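Fluoroacetyl-CoA-specific thioesterase-like domain-containing protein (Thermanaerovibrio acidaminovorans, PDB 3QOO) is of unknown function but adopts a hot-dog fold related to fluoroacetyl-CoA thioesterases, and so may bind or hydrolyse an acyl-CoA thioester. Local coordinates at the interface of chains A and B. Sequence-based numbering; all coordinates share one arbitrary frame. Chains: chain A/B, Uncharacterized protein.

Contact 1: the interface of chains A and B. Residues chain A 72-75; chain B 69-71.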
loop_
_atom_site.group_PDB
_atom_site.type_symbol
_atom_site.label_atom_id
_atom_site.label_comp_id
_atom_site.label_asym_id
_atom_site.label_seq_id
_atom_site.Cartn_x
_atom_site.Cartn_y
_atom_site.Cartn_z
ATOM N N GLU A 72 2.619 5.366 2.998
ATOM C CA GLU A 72 3.120 5.903 1.736
ATOM C C GLU A 72 4.279 5.071 1.272
ATOM O O GLU A 72 5.132 4.675 2.105
ATOM C CB GLU A 72 3.545 7.355 1.922
ATOM C CG GLU A 72 3.977 8.068 0.682
ATOM C CD GLU A 72 4.132 9.557 0.832
ATOM O OE1 GLU A 72 4.624 10.167 -0.186
ATOM O OE2 GLU A 72 3.907 10.091 1.997
ATOM N N VAL A 73 4.343 4.769 -0.017
ATOM C CA VAL A 73 5.447 4.038 -0.621
ATOM C C VAL A 73 5.914 4.780 -1.850
ATOM O O VAL A 73 5.085 5.233 -2.657
ATOM C CB VAL A 73 5.041 2.573 -0.979
ATOM C CG1 VAL A 73 6.179 1.836 -1.711
ATOM C CG2 VAL A 73 4.636 1.834 0.265
ATOM N N HIS A 74 7.226 4.907 -1.998
ATOM C CA HIS A 74 7.856 5.389 -3.224
ATOM C C HIS A 74 8.636 4.254 -3.859
ATOM O O HIS A 74 9.513 3.664 -3.241
ATOM C CB HIS A 74 8.824 6.541 -2.948
ATOM C CG HIS A 74 8.185 7.744 -2.341
ATOM N ND1 HIS A 74 8.912 8.890 -2.067
ATOM C CD2 HIS A 74 6.917 8.001 -1.929
ATOM C CE1 HIS A 74 8.119 9.791 -1.505
ATOM N NE2 HIS A 74 6.897 9.281 -1.421
ATOM N N ASN A 75 8.305 3.920 -5.085
ATOM C CA ASN A 75 9.063 2.936 -5.806
ATOM C C ASN A 75 10.246 3.611 -6.430
ATOM O O ASN A 75 10.143 4.713 -6.986
ATOM C CB ASN A 75 8.209 2.269 -6.861
ATOM C CG ASN A 75 7.244 1.307 -6.256
ATOM O OD1 ASN A 75 7.652 0.302 -5.685
ATOM N ND2 ASN A 75 5.961 1.621 -6.337
ATOM N N VAL B 69 4.568 4.548 -9.309
ATOM C CA VAL B 69 5.779 5.106 -8.671
ATOM C C VAL B 69 5.604 5.700 -7.274
ATOM O O VAL B 69 6.606 5.951 -6.578
ATOM C CB VAL B 69 6.512 6.158 -9.543
ATOM C CG1 VAL B 69 6.957 5.577 -10.882
ATOM C CG2 VAL B 69 5.710 7.457 -9.695
ATOM N N ARG B 70 4.366 5.989 -6.877
ATOM C CA ARG B 70 4.116 6.400 -5.509
ATOM C C ARG B 70 2.682 6.164 -5.157
ATOM O O ARG B 70 1.783 6.450 -5.986
ATOM C CB ARG B 70 4.434 7.902 -5.367
ATOM C CG ARG B 70 3.867 8.665 -4.168
ATOM C CD ARG B 70 4.318 10.093 -4.230
ATOM N NE ARG B 70 3.799 10.850 -5.374
ATOM C CZ ARG B 70 2.813 11.733 -5.307
ATOM N NH1 ARG B 70 2.185 11.976 -4.165
ATOM N NH2 ARG B 70 2.448 12.385 -6.398
ATOM N N SER B 71 2.415 5.643 -3.959
ATOM C CA SER B 71 1.059 5.473 -3.443
ATOM C C SER B 71 0.971 5.963 -2.025
ATOM O O SER B 71 1.940 5.835 -1.253
ATOM C CB SER B 71 0.617 4.021 -3.508
ATOM O OG SER B 71 0.462 3.579 -4.847
#
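Backbone hydrogen bonds join A:Val73 to B:Ser71 in an antiparallel beta bridge across the two chains. The amide N of A:Val73 gives to the carbonyl O of B:Ser71 at 2.9 Å, and B:Ser71 N returns a bond to A:Val73 O at 3.0 Å. Two residues further on, A:Asn75 N donates to B:Val69 O, also at 3.0 Å. The residues between, A:His74 and B:Arg70, form a second bridge pair and make an apolar contact. Their side chains run side by side in the same direction; A:His74 CD2 lies 3.8 Å from B:Arg70 CG, and the imidazole ring is turned 86° to the guanidinium plane. B:Arg70 CG stands opposite its backbone N (chi1 162°), which brings CG and CD beside the imidazole before the chain bends at chi3. Within chain A, NE2 of A:His74 donates in its ring plane to the carboxylate OE1 of A:Glu72 at 2.7 Å, fixing the ring's rotation. The opposite charges of A:Glu72 OE1 and B:Arg70 NH1 stay 5.0 Å apart, without touching. Both segments belong to strand 64-75, which pairs with its own copy across the two-fold axis and so links the sheets of the two hot-dog subunits.

Contact 2: the interface of chains A and B. Residues chain A 37-38, 78-80; chain B 128, 131, 135.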
loop_
_atom_site.group_PDB
_atom_site.type_symbol
_atom_site.label_atom_id
_atom_site.label_comp_id
_atom_site.label_asym_id
_atom_site.label_seq_id
_atom_site.Cartn_x
_atom_site.Cartn_y
_atom_site.Cartn_z
ATOM N N GLU A 37 6.775 -9.266 -13.530
ATOM C CA GLU A 37 8.179 -9.574 -13.255
ATOM C C GLU A 37 8.687 -8.995 -11.945
ATOM O O GLU A 37 9.746 -9.392 -11.515
ATOM C CB GLU A 37 9.125 -9.115 -14.384
ATOM C CG GLU A 37 9.264 -10.113 -15.483
ATOM C CD GLU A 37 10.392 -9.843 -16.455
ATOM O OE1 GLU A 37 11.566 -9.719 -16.053
ATOM O OE2 GLU A 37 10.129 -9.866 -17.655
ATOM N N PHE A 38 7.994 -8.065 -11.324
ATOM C CA PHE A 38 8.567 -7.413 -10.148
ATOM C C PHE A 38 7.555 -7.102 -9.069
ATOM O O PHE A 38 6.344 -7.098 -9.283
ATOM C CB PHE A 38 9.357 -6.178 -10.584
ATOM C CG PHE A 38 8.573 -5.196 -11.418
ATOM C CD1 PHE A 38 7.818 -4.209 -10.815
ATOM C CD2 PHE A 38 8.665 -5.230 -12.794
ATOM C CE1 PHE A 38 7.154 -3.291 -11.571
ATOM C CE2 PHE A 38 7.996 -4.325 -13.562
ATOM C CZ PHE A 38 7.238 -3.354 -12.969
ATOM N N PRO A 78 13.011 -1.725 -9.893
ATOM C CA PRO A 78 12.299 -2.983 -9.858
ATOM C C PRO A 78 12.999 -4.052 -9.016
ATOM O O PRO A 78 14.186 -4.299 -9.183
ATOM C CB PRO A 78 12.210 -3.368 -11.341
ATOM C CG PRO A 78 13.440 -2.724 -11.964
ATOM C CD PRO A 78 13.490 -1.386 -11.265
ATOM N N ALA A 79 12.237 -4.720 -8.163
ATOM C CA ALA A 79 12.687 -5.895 -7.411
ATOM C C ALA A 79 12.095 -7.108 -8.118
ATOM O O ALA A 79 10.919 -7.417 -7.965
ATOM C CB ALA A 79 12.237 -5.806 -5.953
ATOM N N VAL A 80 12.904 -7.765 -8.931
ATOM C CA VAL A 80 12.418 -8.833 -9.798
ATOM C C VAL A 80 12.051 -10.097 -8.995
ATOM O O VAL A 80 12.576 -10.359 -7.907
ATOM C CB VAL A 80 13.564 -9.170 -10.846
ATOM C CG1 VAL A 80 14.744 -9.872 -10.200
ATOM C CG2 VAL A 80 13.069 -9.968 -12.054
ATOM N N GLU B 128 11.450 -3.926 -19.785
ATOM C CA GLU B 128 12.069 -5.253 -19.783
ATOM C C GLU B 128 13.575 -5.125 -19.743
ATOM O O GLU B 128 14.241 -5.854 -19.007
ATOM C CB GLU B 128 11.625 -6.046 -21.024
ATOM C CG GLU B 128 12.008 -7.521 -20.997
ATOM C CD GLU B 128 11.152 -8.341 -20.084
ATOM O OE1 GLU B 128 9.906 -8.188 -20.136
ATOM O OE2 GLU B 128 11.722 -9.164 -19.352
ATOM N N VAL B 131 14.892 -4.025 -16.195
ATOM C CA VAL B 131 14.920 -5.155 -15.276
ATOM C C VAL B 131 16.110 -6.038 -15.599
ATOM O O VAL B 131 16.828 -6.485 -14.718
ATOM C CB VAL B 131 13.596 -5.949 -15.343
ATOM C CG1 VAL B 131 13.619 -7.182 -14.463
ATOM C CG2 VAL B 131 12.422 -5.033 -14.949
ATOM N N PHE B 135 19.691 -6.519 -12.967
ATOM C CA PHE B 135 20.064 -7.826 -12.405
ATOM C C PHE B 135 21.146 -8.558 -13.162
ATOM O O PHE B 135 21.448 -9.706 -12.842
ATOM C CB PHE B 135 18.814 -8.672 -12.191
ATOM C CG PHE B 135 17.959 -8.106 -11.123
ATOM C CD1 PHE B 135 18.240 -8.295 -9.767
ATOM C CD2 PHE B 135 16.934 -7.247 -11.468
ATOM C CE1 PHE B 135 17.481 -7.704 -8.804
ATOM C CE2 PHE B 135 16.150 -6.651 -10.500
ATOM C CZ PHE B 135 16.440 -6.873 -9.160
#
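The phenyl ring of B:Phe135 receives A:Val80 CG1 over the centre of one face, a CH-pi contact at 3.4 Å from the ring centroid. At its edge, in the ring plane, lie the carbonyl O of A:Pro78 and, from its own chain, B:Val131 O; B:Phe135 CE2 comes within 3.3 Å of A:Pro78 O. In this hot-dog dimer, the aromatic residue follows the C-terminal helix 124-134 of chain B, which packs against loops of chain A. The side chains of A:Val80 and B:Phe135 run antiparallel, which lays the valine methyl on the ring. A:Val80 CG1 sits between its backbone N and carbonyl carbon (chi1 71°), aimed at the ring, while A:Val80 CG2 turns to B:Val131 CG1 at 3.7 Å. B:Val131 presents both branches: CG1 also meets the carboxylate OE1 of A:Glu37, at 3.6 Å, and CG2 packs against CB and CG of A:Pro78, 3.9 Å from the latter. One helical turn before B:Val131, the carboxylate of B:Glu128 faces that of A:Glu37, the two side chains crossing near a right angle with their planes 44° apart. A:Glu37 OE2 and B:Glu128 OE2 are modelled very close, at 2.4 Å; a shared proton or model inaccuracy could account for this, and the coordinates do not show which.

Contact 3: the interface of chains A and B. Residues chain A 134-136, 138; chain B 107-109.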
loop_
_atom_site.group_PDB
_atom_site.type_symbol
_atom_site.label_atom_id
_atom_site.label_comp_id
_atom_site.label_asym_id
_atom_site.label_seq_id
_atom_site.Cartn_x
_atom_site.Cartn_y
_atom_site.Cartn_z
ATOM N N ARG A 134 -20.203 0.659 14.124
ATOM C CA ARG A 134 -20.237 1.148 12.758
ATOM C C ARG A 134 -21.264 0.374 11.949
ATOM O O ARG A 134 -22.087 0.965 11.230
ATOM C CB ARG A 134 -18.864 1.075 12.090
ATOM C CG ARG A 134 -18.895 1.537 10.660
ATOM C CD ARG A 134 -17.518 1.549 10.027
ATOM N NE ARG A 134 -17.675 2.059 8.668
ATOM C CZ ARG A 134 -17.722 3.346 8.367
ATOM N NH1 ARG A 134 -17.603 4.259 9.306
ATOM N NH2 ARG A 134 -17.956 3.729 7.135
ATOM N N PHE A 135 -21.234 -0.944 12.107
ATOM C CA PHE A 135 -22.064 -1.844 11.291
ATOM C C PHE A 135 -23.379 -2.239 11.917
ATOM O O PHE A 135 -24.092 -3.077 11.369
ATOM C CB PHE A 135 -21.237 -3.042 10.841
ATOM C CG PHE A 135 -20.182 -2.638 9.884
ATOM C CD1 PHE A 135 -20.452 -2.401 8.534
ATOM C CD2 PHE A 135 -18.919 -2.347 10.362
ATOM C CE1 PHE A 135 -19.481 -1.960 7.690
ATOM C CE2 PHE A 135 -17.921 -1.910 9.513
ATOM C CZ PHE A 135 -18.214 -1.703 8.171
ATOM N N GLY A 136 -23.768 -1.544 12.967
ATOM C CA GLY A 136 -25.037 -1.761 13.617
ATOM C C GLY A 136 -26.138 -0.922 13.024
ATOM O O GLY A 136 -26.013 -0.371 11.925
ATOM N N ARG A 138 -29.272 1.674 12.304
ATOM C CA ARG A 138 -29.483 3.114 12.261
ATOM C C ARG A 138 -30.549 3.498 13.307
ATOM O O ARG A 138 -30.659 4.664 13.706
ATOM C CB ARG A 138 -29.869 3.569 10.836
ATOM C CG ARG A 138 -28.743 4.349 10.055
ATOM C CD ARG A 138 -27.857 3.518 9.075
ATOM N NE ARG A 138 -27.076 4.408 8.189
ATOM C CZ ARG A 138 -26.397 4.039 7.095
ATOM N NH1 ARG A 138 -26.362 2.770 6.693
ATOM N NH2 ARG A 138 -25.736 4.958 6.389
ATOM O OXT ARG A 138 -31.306 2.651 13.818
ATOM N N ASP B 107 -18.405 2.779 2.055
ATOM C CA ASP B 107 -19.360 1.717 2.157
ATOM C C ASP B 107 -20.662 2.341 2.551
ATOM O O ASP B 107 -20.776 3.567 2.616
ATOM C CB ASP B 107 -18.828 0.628 3.089
ATOM C CG ASP B 107 -18.795 1.031 4.575
ATOM O OD1 ASP B 107 -19.408 2.053 4.951
ATOM O OD2 ASP B 107 -18.120 0.342 5.374
ATOM N N PRO B 108 -21.678 1.516 2.784
ATOM C CA PRO B 108 -22.988 2.070 3.104
ATOM C C PRO B 108 -23.015 3.013 4.316
ATOM O O PRO B 108 -23.937 3.831 4.464
ATOM C CB PRO B 108 -23.817 0.814 3.423
ATOM C CG PRO B 108 -23.099 -0.295 2.690
ATOM C CD PRO B 108 -21.674 0.038 2.769
ATOM N N HIS B 109 -22.035 2.881 5.197
ATOM C CA HIS B 109 -21.999 3.671 6.398
ATOM C C HIS B 109 -21.157 4.916 6.283
ATOM O O HIS B 109 -21.177 5.717 7.172
ATOM C CB HIS B 109 -21.523 2.815 7.565
ATOM C CG HIS B 109 -22.427 1.668 7.831
ATOM N ND1 HIS B 109 -23.580 1.800 8.575
ATOM C CD2 HIS B 109 -22.415 0.402 7.369
ATOM C CE1 HIS B 109 -24.214 0.642 8.594
ATOM N NE2 HIS B 109 -23.529 -0.220 7.866
#
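A:Arg134 and B:Asp107 form a salt bridge, the guanidinium NH2 donating to carboxylate OD1 at 3.1 Å. The two side chains approach from opposite directions, and the nitrogen meets OD1 on its syn side, 32° out of the carboxylate plane. Next to this pair, B:His109 is wedged among the C-terminal residues of chain A. Its CB lies over one face of the A:Arg134 guanidinium, towards the rim. The carbonyl O of A:Arg134 sits above one face of the imidazole, 3.2 Å from B:His109 ND1; because it lies over the ring and not at its edge, the approach is poor for an N-H bond. A:Phe135 meets the same imidazole edge-to-face, planes 76° apart, with A:Phe135 CD1 3.6 Å from B:His109 CD2. The other carboxylate oxygen, B:Asp107 OD2, lies 3.5 Å from A:Phe135 CZ. At the outer end, A:Arg138 NH2 donates to B:Pro108 O at 2.9 Å, though the arginine is poorly ordered and this bond may be fleeting. A:Arg134 holds an extended chain with CG opposite its backbone N (chi1 178°), carrying the guanidinium past the histidine to the aspartate. Supporting this chain, A:Phe135 offers a ring face on which A:Arg134 CG packs. B:Asp107 ends strand 98-107, and the backbone N of B:His109 helps to place its OD1, bonding it at 2.8 Å from the face opposite the one A:Arg134 NH2 uses.

Contact 1 lies about 16 Å from contact 2 and 31 Å from contact 3, between the centres of their C-alpha atoms; contacts 2 and 3 are about 42 Å apart. Strand 64-75 pairs with its own copy in contact 1, and its chain continues into the loop used by contact 2. Contacts 2 and 3 both use the C-terminal helix 124-134 and the following Phe135, taken from chain B in one and chain A in the other. By the two-fold symmetry, each Phe135 thus serves both surroundings: each subunit's C-terminal segment reaches over its partner, which may reinforce the strand pairing. This reciprocal packing fits a hot-dog dimer, though the structure alone does not prove it in solution.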